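Local coordinates for protein endosialidase (Enterobacteria phage phi92, PDB 4HIZ) that cleaves polysialic acid within the chain as a phage endosialidase, probably acting on both alpha2,8 and alpha2,9 linkages of the sialic acid polymer, at residues N72-N83 and D511-R521; W85-Y93 and C148-L158. All blocks are in the same frame, centred on the assembly; numbering follows the deposited sequence.

Interaction 1: N72-N83 and D511-R521. With CA (calcium ion), chain B; NA (sodium ion), chain C.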
loop_
_atom_site.group_PDB
_atom_site.type_symbol
_atom_site.label_atom_id
_atom_site.label_comp_id
_atom_site.label_asym_id
_atom_site.label_seq_id
_atom_site.Cartn_x
_atom_site.Cartn_y
_atom_site.Cartn_z
ATOM N N ASN A 72 16.299 -19.124 5.236
ATOM C CA ASN A 72 15.917 -17.818 5.766
ATOM C C ASN A 72 14.418 -17.644 5.812
ATOM O O ASN A 72 13.694 -18.288 5.051
ATOM C CB ASN A 72 16.531 -16.705 4.905
ATOM C CG ASN A 72 18.010 -16.557 5.152
ATOM O OD1 ASN A 72 18.422 -15.982 6.165
ATOM N ND2 ASN A 72 18.822 -17.089 4.250
ATOM N N LEU A 73 13.958 -16.740 6.676
ATOM C CA LEU A 73 12.523 -16.584 6.936
ATOM C C LEU A 73 12.025 -15.324 6.248
ATOM O O LEU A 73 12.702 -14.297 6.291
ATOM C CB LEU A 73 12.270 -16.455 8.446
ATOM C CG LEU A 73 10.812 -16.495 8.888
ATOM C CD1 LEU A 73 10.219 -17.927 8.681
ATOM C CD2 LEU A 73 10.669 -16.077 10.375
ATOM N N THR A 74 10.838 -15.399 5.647
ATOM C CA THR A 74 10.212 -14.242 5.023
ATOM C C THR A 74 8.792 -14.141 5.545
ATOM O O THR A 74 8.112 -15.166 5.666
ATOM C CB THR A 74 10.162 -14.449 3.466
ATOM O OG1 THR A 74 11.508 -14.468 2.957
ATOM C CG2 THR A 74 9.384 -13.312 2.763
ATOM N N LYS A 75 8.318 -12.936 5.850
ATOM C CA LYS A 75 6.891 -12.748 6.189
ATOM C C LYS A 75 6.101 -12.627 4.893
ATOM O O LYS A 75 6.522 -11.878 4.000
ATOM C CB LYS A 75 6.724 -11.459 7.028
ATOM C CG LYS A 75 5.301 -11.287 7.543
ATOM C CD LYS A 75 5.238 -10.139 8.582
ATOM C CE LYS A 75 3.824 -10.095 9.205
ATOM N NZ LYS A 75 3.806 -9.038 10.303
ATOM N N ILE A 76 4.999 -13.359 4.742
ATOM C CA ILE A 76 4.324 -13.432 3.419
ATOM C C ILE A 76 2.877 -12.925 3.403
ATOM O O ILE A 76 2.318 -12.758 2.332
ATOM C CB ILE A 76 4.387 -14.855 2.799
ATOM C CG1 ILE A 76 3.388 -15.819 3.496
ATOM C CG2 ILE A 76 5.849 -15.390 2.870
ATOM C CD1 ILE A 76 3.302 -17.190 2.726
ATOM N N THR A 77 2.248 -12.739 4.578
ATOM C CA THR A 77 1.009 -11.971 4.624
ATOM C C THR A 77 1.149 -10.843 5.621
ATOM O O THR A 77 1.947 -10.932 6.578
ATOM C CB THR A 77 -0.286 -12.791 5.004
ATOM O OG1 THR A 77 -0.219 -13.260 6.367
ATOM C CG2 THR A 77 -0.421 -13.982 4.097
ATOM N N ASP A 78 0.375 -9.796 5.380
ATOM C CA ASP A 78 0.349 -8.696 6.359
ATOM C C ASP A 78 -0.973 -7.993 6.236
ATOM O O ASP A 78 -1.061 -6.868 5.742
ATOM C CB ASP A 78 1.543 -7.764 6.143
ATOM C CG ASP A 78 1.688 -6.723 7.246
ATOM O OD1 ASP A 78 1.062 -6.871 8.337
ATOM O OD2 ASP A 78 2.485 -5.784 7.016
ATOM N N THR A 79 -2.027 -8.631 6.761
ATOM C CA THR A 79 -3.363 -8.037 6.719
ATOM C C THR A 79 -3.964 -8.142 8.118
ATOM O O THR A 79 -3.470 -8.918 8.958
ATOM C CB THR A 79 -4.304 -8.730 5.663
ATOM O OG1 THR A 79 -5.237 -9.589 6.341
ATOM C CG2 THR A 79 -3.527 -9.532 4.595
ATOM N N PRO A 80 -5.017 -7.356 8.389
ATOM C CA PRO A 80 -5.524 -7.338 9.780
ATOM C C PRO A 80 -6.487 -8.481 10.058
ATOM O O PRO A 80 -6.959 -8.619 11.192
ATOM C CB PRO A 80 -6.268 -5.999 9.868
ATOM C CG PRO A 80 -6.752 -5.774 8.449
ATOM C CD PRO A 80 -5.698 -6.368 7.527
ATOM N N PHE A 81 -6.757 -9.298 9.051
ATOM C CA PHE A 81 -7.515 -10.517 9.342
ATOM C C PHE A 81 -6.678 -11.470 10.164
ATOM O O PHE A 81 -5.437 -11.336 10.271
ATOM C CB PHE A 81 -7.944 -11.218 8.036
ATOM C CG PHE A 81 -9.082 -10.520 7.340
ATOM C CD1 PHE A 81 -10.405 -10.786 7.677
ATOM C CD2 PHE A 81 -8.837 -9.571 6.359
ATOM C CE1 PHE A 81 -11.482 -10.134 7.010
ATOM C CE2 PHE A 81 -9.886 -8.914 5.696
ATOM C CZ PHE A 81 -11.216 -9.195 6.020
ATOM N N TYR A 82 -7.363 -12.440 10.773
ATOM C CA TYR A 82 -6.673 -13.533 11.449
ATOM C C TYR A 82 -6.309 -14.517 10.326
ATOM O O TYR A 82 -7.158 -15.295 9.861
ATOM C CB TYR A 82 -7.618 -14.175 12.512
ATOM C CG TYR A 82 -6.861 -15.019 13.518
ATOM C CD1 TYR A 82 -6.366 -16.291 13.179
ATOM C CD2 TYR A 82 -6.666 -14.560 14.838
ATOM C CE1 TYR A 82 -5.663 -17.056 14.116
ATOM C CE2 TYR A 82 -5.956 -15.310 15.759
ATOM C CZ TYR A 82 -5.457 -16.552 15.406
ATOM O OH TYR A 82 -4.761 -17.273 16.351
ATOM N N ASN A 83 -5.068 -14.437 9.853
ATOM C CA ASN A 83 -4.609 -15.213 8.693
ATOM C C ASN A 83 -3.799 -16.367 9.230
ATOM O O ASN A 83 -2.697 -16.164 9.755
ATOM C CB ASN A 83 -3.715 -14.344 7.804
ATOM C CG ASN A 83 -4.465 -13.146 7.271
ATOM O OD1 ASN A 83 -5.589 -13.294 6.765
ATOM N ND2 ASN A 83 -3.858 -11.945 7.369
ATOM N N ASP A 511 -5.153 -2.579 15.451
ATOM C CA ASP A 511 -4.216 -3.349 14.612
ATOM C C ASP A 511 -4.785 -4.662 14.090
ATOM O O ASP A 511 -4.040 -5.525 13.593
ATOM C CB ASP A 511 -2.932 -3.612 15.399
ATOM C CG ASP A 511 -2.301 -2.297 15.889
ATOM O OD1 ASP A 511 -1.920 -1.476 15.010
ATOM O OD2 ASP A 511 -2.238 -2.068 17.122
ATOM N N GLY A 512 -6.091 -4.837 14.246
ATOM C CA GLY A 512 -6.682 -6.121 13.868
ATOM C C GLY A 512 -5.986 -7.273 14.576
ATOM O O GLY A 512 -5.583 -7.154 15.747
ATOM N N HIS A 513 -5.871 -8.408 13.880
ATOM C CA HIS A 513 -5.327 -9.641 14.451
ATOM C C HIS A 513 -3.888 -9.873 14.057
ATOM O O HIS A 513 -3.520 -9.660 12.870
ATOM C CB HIS A 513 -6.206 -10.812 13.966
ATOM C CG HIS A 513 -7.626 -10.630 14.384
ATOM N ND1 HIS A 513 -8.029 -10.783 15.697
ATOM C CD2 HIS A 513 -8.709 -10.205 13.698
ATOM C CE1 HIS A 513 -9.316 -10.489 15.791
ATOM N NE2 HIS A 513 -9.758 -10.147 14.587
ATOM N N PRO A 514 -3.068 -10.355 15.011
ATOM C CA PRO A 514 -1.614 -10.416 14.765
ATOM C C PRO A 514 -1.208 -11.672 14.014
ATOM O O PRO A 514 -0.028 -11.811 13.692
ATOM C CB PRO A 514 -1.012 -10.464 16.190
ATOM C CG PRO A 514 -2.107 -11.087 17.036
ATOM C CD PRO A 514 -3.405 -10.536 16.438
ATOM N N ALA A 515 -2.146 -12.597 13.772
ATOM C CA ALA A 515 -1.791 -13.816 13.039
ATOM C C ALA A 515 -1.554 -13.554 11.549
ATOM O O ALA A 515 -2.418 -12.995 10.875
ATOM C CB ALA A 515 -2.937 -14.839 13.196
ATOM N N ASP A 516 -0.374 -13.947 11.070
ATOM C CA ASP A 516 0.016 -13.817 9.655
ATOM C C ASP A 516 0.946 -14.976 9.289
ATOM O O ASP A 516 1.351 -15.748 10.160
ATOM C CB ASP A 516 0.688 -12.435 9.381
ATOM C CG ASP A 516 -0.343 -11.352 9.155
ATOM O OD1 ASP A 516 -1.088 -11.417 8.141
ATOM O OD2 ASP A 516 -0.452 -10.449 10.015
ATOM N N LEU A 517 1.296 -15.094 8.008
ATOM C CA LEU A 517 2.073 -16.251 7.538
ATOM C C LEU A 517 3.516 -15.888 7.220
ATOM O O LEU A 517 3.806 -14.736 6.846
ATOM C CB LEU A 517 1.425 -16.853 6.265
ATOM C CG LEU A 517 -0.044 -17.195 6.416
ATOM C CD1 LEU A 517 -0.557 -17.743 5.076
ATOM C CD2 LEU A 517 -0.261 -18.255 7.530
ATOM N N TYR A 518 4.384 -16.876 7.366
ATOM C CA TYR A 518 5.818 -16.777 7.105
ATOM C C TYR A 518 6.245 -17.963 6.258
ATOM O O TYR A 518 5.597 -19.020 6.280
ATOM C CB TYR A 518 6.613 -16.803 8.430
ATOM C CG TYR A 518 6.292 -15.591 9.303
ATOM C CD1 TYR A 518 5.121 -15.558 10.085
ATOM C CD2 TYR A 518 7.139 -14.482 9.298
ATOM C CE1 TYR A 518 4.805 -14.439 10.857
ATOM C CE2 TYR A 518 6.845 -13.352 10.098
ATOM C CZ TYR A 518 5.676 -13.328 10.831
ATOM O OH TYR A 518 5.342 -12.225 11.598
ATOM N N SER A 519 7.343 -17.783 5.514
ATOM C CA SER A 519 7.920 -18.874 4.725
ATOM C C SER A 519 9.401 -19.026 5.059
ATOM O O SER A 519 10.176 -18.049 4.937
ATOM C CB SER A 519 7.756 -18.533 3.254
ATOM O OG SER A 519 8.482 -19.448 2.438
ATOM N N TYR A 520 9.791 -20.219 5.511
ATOM C CA TYR A 520 11.197 -20.507 5.729
ATOM C C TYR A 520 11.669 -21.240 4.482
ATOM O O TYR A 520 11.201 -22.372 4.184
ATOM C CB TYR A 520 11.377 -21.399 6.958
ATOM C CG TYR A 520 12.814 -21.695 7.272
ATOM C CD1 TYR A 520 13.598 -20.783 8.003
ATOM C CD2 TYR A 520 13.408 -22.885 6.844
ATOM C CE1 TYR A 520 14.951 -21.079 8.297
ATOM C CE2 TYR A 520 14.737 -23.179 7.141
ATOM C CZ TYR A 520 15.494 -22.298 7.872
ATOM O OH TYR A 520 16.813 -22.648 8.153
ATOM N N ARG A 521 12.560 -20.599 3.719
ATOM C CA ARG A 521 12.985 -21.135 2.423
ATOM C C ARG A 521 14.397 -21.701 2.617
ATOM O O ARG A 521 15.341 -20.962 2.977
ATOM C CB ARG A 521 13.009 -20.024 1.367
ATOM C CG ARG A 521 13.429 -20.565 0.000
ATOM C CD ARG A 521 13.446 -19.458 -1.104
ATOM N NE ARG A 521 14.634 -18.608 -1.044
ATOM C CZ ARG A 521 14.968 -17.773 -2.034
ATOM N NH1 ARG A 521 14.160 -17.613 -3.074
ATOM N NH2 ARG A 521 16.086 -17.045 -1.954
HETATM CA CA CA B . -3.052 -10.552 10.654
HETATM NA NA NA C . -2.226 1.223 15.211
HETATM O O HOH W 1 1.466 -9.698 11.793
HETATM O O HOH W 2 -0.813 -17.315 11.241
HETATM O O HOH W 3 0.137 3.002 14.977
HETATM O O HOH W 4 -3.731 1.548 17.284
#
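D516 OD1 takes bonds from T77 OG1, T79 N and N83 ND2, while D516 OD2 binds the calcium ion at 2.7 Å. The site sits where the first and last strands of the beta-propeller pair in one antiparallel sheet, the velcro-type closure of the ring. The backbone oxygens of T79, F81, H513 and A515 also bind the calcium ion, so both segments hold the metal. T77 OG1 meets D516 OD1 at 2.7 Å on the anti lone pair, and T79 N comes on the syn side, tilted out of the carboxylate plane. N83 ND2 reaches D516 OD1 at 2.9 Å from above that plane. Together these should fix the carboxylate's rotation. T77 OG1 lies between its backbone N and carbonyl carbon (chi1 67°), where it also accepts from L517 N. N83 ND2 also donates to T79 OG1.

Strands 72-75 and 516-521 pair as an antiparallel ladder; S519 N gives T74 O a 2.7 Å bond. The extended K75 chain passes the Y518 ring obliquely. K75 NZ and D516 OD2 share a water. The ladder edge at T74 and K75 joins a parallel strand of the second subunit. Beyond the calcium, A515 CB makes a CH-pi contact 3.6 Å from the Y82 ring centroid, over its face.

Interaction 2: W85-Y93 and C148-L158. With NA (sodium ion), chain D; EDO (1,2-ethanediol), chain L.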
loop_
_atom_site.group_PDB
_atom_site.type_symbol
_atom_site.label_atom_id
_atom_site.label_comp_id
_atom_site.label_asym_id
_atom_site.label_seq_id
_atom_site.Cartn_x
_atom_site.Cartn_y
_atom_site.Cartn_z
ATOM N N TRP A 85 -3.346 -21.085 9.442
ATOM C CA TRP A 85 -3.631 -22.467 8.968
ATOM C C TRP A 85 -3.354 -22.690 7.474
ATOM O O TRP A 85 -4.293 -22.987 6.701
ATOM C CB TRP A 85 -5.101 -22.886 9.291
ATOM C CG TRP A 85 -5.469 -22.614 10.742
ATOM C CD1 TRP A 85 -5.090 -23.334 11.860
ATOM C CD2 TRP A 85 -6.288 -21.539 11.206
ATOM N NE1 TRP A 85 -5.613 -22.730 12.994
ATOM C CE2 TRP A 85 -6.362 -21.640 12.619
ATOM C CE3 TRP A 85 -7.003 -20.519 10.559
ATOM C CZ2 TRP A 85 -7.067 -20.708 13.409
ATOM C CZ3 TRP A 85 -7.715 -19.586 11.352
ATOM C CH2 TRP A 85 -7.772 -19.721 12.763
ATOM N N THR A 86 -2.088 -22.606 7.060
ATOM C CA THR A 86 -1.757 -23.219 5.765
ATOM C C THR A 86 -1.910 -24.749 5.851
ATOM O O THR A 86 -2.068 -25.376 4.811
ATOM C CB THR A 86 -0.328 -22.930 5.321
ATOM O OG1 THR A 86 0.562 -23.497 6.286
ATOM C CG2 THR A 86 -0.085 -21.372 5.204
ATOM N N GLN A 87 -1.891 -25.328 7.062
ATOM C CA GLN A 87 -1.964 -26.814 7.191
ATOM C C GLN A 87 -3.159 -27.367 6.416
ATOM O O GLN A 87 -4.251 -26.793 6.474
ATOM C CB GLN A 87 -2.067 -27.255 8.674
ATOM C CG GLN A 87 -3.293 -26.721 9.351
ATOM C CD GLN A 87 -3.438 -27.188 10.821
ATOM O OE1 GLN A 87 -4.026 -26.482 11.639
ATOM N NE2 GLN A 87 -2.932 -28.388 11.140
ATOM N N ASP A 88 -2.960 -28.433 5.628
ATOM C CA ASP A 88 -1.693 -28.786 4.993
ATOM C C ASP A 88 -2.010 -28.737 3.494
ATOM O O ASP A 88 -2.389 -29.764 2.901
ATOM C CB ASP A 88 -1.207 -30.187 5.410
ATOM C CG ASP A 88 0.106 -30.575 4.740
ATOM O OD1 ASP A 88 0.814 -29.660 4.224
ATOM O OD2 ASP A 88 0.440 -31.794 4.712
ATOM N N LYS A 89 -1.887 -27.549 2.904
ATOM C CA LYS A 89 -2.484 -27.230 1.607
ATOM C C LYS A 89 -1.517 -26.679 0.589
ATOM O O LYS A 89 -1.925 -26.438 -0.558
ATOM C CB LYS A 89 -3.582 -26.140 1.791
ATOM C CG LYS A 89 -4.770 -26.622 2.662
ATOM C CD LYS A 89 -5.863 -25.555 2.736
ATOM C CE LYS A 89 -5.427 -24.362 3.683
ATOM N NZ LYS A 89 -5.524 -24.782 5.182
ATOM N N THR A 90 -0.269 -26.415 0.973
ATOM C CA THR A 90 0.627 -25.770 -0.011
ATOM C C THR A 90 0.965 -26.650 -1.212
ATOM O O THR A 90 0.947 -27.880 -1.116
ATOM C CB THR A 90 1.944 -25.262 0.625
ATOM O OG1 THR A 90 2.728 -26.362 1.090
ATOM C CG2 THR A 90 1.663 -24.250 1.749
ATOM N N PHE A 91 1.282 -26.016 -2.340
ATOM C CA PHE A 91 1.707 -26.752 -3.523
ATOM C C PHE A 91 2.385 -25.805 -4.495
ATOM O O PHE A 91 2.277 -24.576 -4.365
ATOM C CB PHE A 91 0.482 -27.488 -4.164
ATOM C CG PHE A 91 -0.590 -26.560 -4.681
ATOM C CD1 PHE A 91 -0.513 -26.013 -5.978
ATOM C CD2 PHE A 91 -1.662 -26.194 -3.874
ATOM C CE1 PHE A 91 -1.518 -25.147 -6.435
ATOM C CE2 PHE A 91 -2.680 -25.330 -4.330
ATOM C CZ PHE A 91 -2.606 -24.793 -5.620
ATOM N N VAL A 92 3.138 -26.386 -5.423
ATOM C CA VAL A 92 3.800 -25.639 -6.497
ATOM C C VAL A 92 3.246 -26.162 -7.821
ATOM O O VAL A 92 3.146 -27.398 -8.041
ATOM C CB VAL A 92 5.325 -25.818 -6.413
ATOM C CG1 VAL A 92 6.044 -25.048 -7.549
ATOM C CG2 VAL A 92 5.846 -25.350 -5.009
ATOM N N TYR A 93 2.824 -25.246 -8.674
ATOM C CA TYR A 93 2.288 -25.643 -9.987
ATOM C C TYR A 93 2.738 -24.641 -11.037
ATOM O O TYR A 93 2.548 -23.421 -10.848
ATOM C CB TYR A 93 0.756 -25.724 -9.953
ATOM C CG TYR A 93 0.167 -26.272 -11.247
ATOM C CD1 TYR A 93 0.113 -27.662 -11.483
ATOM C CD2 TYR A 93 -0.375 -25.399 -12.202
ATOM C CE1 TYR A 93 -0.428 -28.125 -12.685
ATOM C CE2 TYR A 93 -0.921 -25.856 -13.407
ATOM C CZ TYR A 93 -0.943 -27.210 -13.637
ATOM O OH TYR A 93 -1.528 -27.682 -14.807
ATOM N N CYS A 148 -11.101 -25.349 5.308
ATOM C CA CYS A 148 -10.340 -26.297 4.516
ATOM C C CYS A 148 -8.956 -26.492 5.074
ATOM O O CYS A 148 -8.252 -25.493 5.354
ATOM C CB CYS A 148 -10.234 -25.779 3.061
ATOM S SG CYS A 148 -9.284 -26.867 1.926
ATOM N N MET A 149 -8.546 -27.748 5.219
ATOM C CA MET A 149 -7.160 -28.101 5.517
ATOM C C MET A 149 -6.582 -29.139 4.545
ATOM O O MET A 149 -5.477 -29.651 4.768
ATOM C CB MET A 149 -7.006 -28.574 6.972
ATOM C CG MET A 149 -7.230 -27.426 7.989
ATOM S SD MET A 149 -7.064 -28.077 9.649
ATOM C CE MET A 149 -7.154 -26.524 10.563
ATOM N N SER A 150 -7.310 -29.459 3.469
ATOM C CA SER A 150 -6.798 -30.427 2.495
ATOM C C SER A 150 -7.014 -29.836 1.112
ATOM O O SER A 150 -8.170 -29.591 0.721
ATOM C CB SER A 150 -7.591 -31.754 2.610
ATOM O OG SER A 150 -7.079 -32.673 1.650
ATOM N N MET A 151 -5.917 -29.610 0.377
ATOM C CA MET A 151 -5.984 -29.071 -0.978
ATOM C C MET A 151 -4.704 -29.440 -1.718
ATOM O O MET A 151 -3.626 -29.548 -1.106
ATOM C CB MET A 151 -6.036 -27.522 -0.893
ATOM C CG MET A 151 -6.202 -26.818 -2.264
ATOM S SD MET A 151 -6.285 -24.999 -2.082
ATOM C CE MET A 151 -7.926 -24.798 -1.365
ATOM N N GLY A 152 -4.815 -29.614 -3.030
ATOM C CA GLY A 152 -3.632 -29.852 -3.852
ATOM C C GLY A 152 -4.027 -30.034 -5.305
ATOM O O GLY A 152 -5.161 -29.747 -5.710
ATOM N N VAL A 153 -3.071 -30.514 -6.093
ATOM C CA VAL A 153 -3.260 -30.628 -7.552
ATOM C C VAL A 153 -3.121 -32.093 -7.926
ATOM O O VAL A 153 -2.193 -32.776 -7.462
ATOM C CB VAL A 153 -2.200 -29.799 -8.306
ATOM C CG1 VAL A 153 -2.333 -30.013 -9.837
ATOM C CG2 VAL A 153 -2.343 -28.308 -7.951
ATOM N N CYS A 154 -4.047 -32.575 -8.762
ATOM C CA CYS A 154 -3.929 -33.922 -9.298
ATOM C C CYS A 154 -4.381 -33.858 -10.742
ATOM O O CYS A 154 -5.459 -33.344 -11.029
ATOM C CB CYS A 154 -4.826 -34.875 -8.497
ATOM S SG CYS A 154 -4.624 -36.608 -9.066
ATOM N N GLY A 155 -3.564 -34.383 -11.648
ATOM C CA GLY A 155 -3.974 -34.475 -13.046
ATOM C C GLY A 155 -4.417 -33.141 -13.645
ATOM O O GLY A 155 -5.465 -33.059 -14.312
ATOM N N ASN A 156 -3.622 -32.097 -13.409
ATOM C CA ASN A 156 -3.943 -30.738 -13.879
ATOM C C ASN A 156 -5.284 -30.159 -13.408
ATOM O O ASN A 156 -5.813 -29.239 -14.038
ATOM C CB ASN A 156 -3.795 -30.653 -15.422
ATOM C CG ASN A 156 -2.374 -30.897 -15.840
ATOM O OD1 ASN A 156 -1.450 -30.295 -15.258
ATOM N ND2 ASN A 156 -2.158 -31.801 -16.813
ATOM N N ARG A 157 -5.814 -30.669 -12.294
ATOM C CA ARG A 157 -6.950 -30.024 -11.644
ATOM C C ARG A 157 -6.601 -29.669 -10.201
ATOM O O ARG A 157 -5.850 -30.404 -9.525
ATOM C CB ARG A 157 -8.159 -30.972 -11.594
ATOM C CG ARG A 157 -8.659 -31.432 -12.986
ATOM C CD ARG A 157 -9.975 -32.260 -12.888
ATOM N NE ARG A 157 -11.063 -31.479 -12.302
ATOM C CZ ARG A 157 -11.818 -30.601 -12.966
ATOM N NH1 ARG A 157 -11.636 -30.390 -14.266
ATOM N NH2 ARG A 157 -12.793 -29.953 -12.333
ATOM N N LEU A 158 -7.193 -28.582 -9.712
ATOM C CA LEU A 158 -7.168 -28.287 -8.283
ATOM C C LEU A 158 -8.219 -29.127 -7.568
ATOM O O LEU A 158 -9.374 -29.166 -7.986
ATOM C CB LEU A 158 -7.540 -26.817 -8.100
ATOM C CG LEU A 158 -7.417 -26.290 -6.663
ATOM C CD1 LEU A 158 -5.936 -26.335 -6.140
ATOM C CD2 LEU A 158 -7.988 -24.836 -6.530
HETATM NA NA NA D . 2.753 -29.645 -0.178
HETATM C C1 EDO L . 4.896 -29.452 -5.372
HETATM O O1 EDO L . 3.575 -29.235 -4.885
HETATM C C2 EDO L . 5.778 -30.240 -4.401
HETATM O O2 EDO L . 5.754 -29.621 -3.130
HETATM O O HOH W 5 -0.943 -29.899 -1.088
HETATM O O HOH W 6 2.809 -31.645 -2.203
#
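D88 N, just after a cis peptide bond, donates to M149 O at 2.9 Å, and from there strands 91-93 and 150-154 run in roughly the same direction (27° apart) with axes 7.4 Å apart at closest approach.

K89 carries the polar part of the contact. Its chain bends at chi3 and chi4 (-74° and -75°), which brings NZ back to three carbonyl oxygens. K89 NZ donates to C148 O across the contact at 2.8 Å, and to W85 O and Q87 O of its own loop, 2.7 Å from K89 NZ in each case. The ammonium is thus buried but well satisfied, and it ties the loop to C148. On the way, K89 CD passes C148 SG, and K89 CG lies against M149 and M151 CB.

M149 is extended beyond CG and lies alongside Q87, pointing the same way. M149 CE sits 3.3 Å from Q87 OE1 and also meets W85 CD1. The Q87 amide has its strongest polar partner in E349. The D88 carboxylate turns elsewhere, to S294, K353 and S476.

The F91 ring takes V153 CG2 over one face, a CH-pi contact 3.9 Å from the ring centroid. L158 CD1 touches F91 CZ obliquely, and M151 SD lies at the ring edge. V153 CG1 packs on Y93. Y93 OH donates to N156 OD1 at 2.7 Å, approaching from above the carbonyl plane. N156 belongs to the type I' turn of the 150-158 hairpin.

Two separate antiparallel sheets that pack through their side chains, bridged at one end by the 85-90 loop, are typical of neighbouring blades in a sialidase beta-propeller.

From the N terminus, strand 72-75 comes first, and the loop after it reaches the calcium site. The chain then passes through strand 82-84 into residues 85-93. Interaction 2 closes a short loop of 54 residues by joining this part to residues 148-158 of the next sheet. Interaction 1 closes a far longer loop of 427 residues, when 511-521 returns to 72-83. Interaction 2 is therefore nested inside interaction 1. One closes the propeller ring; the other joins two of its sheets. Strands 82-84 and 91-93 both pair with strand 96-104. The contacts also touch directly, with L517 CD1 3.7 Å from T86 CG2.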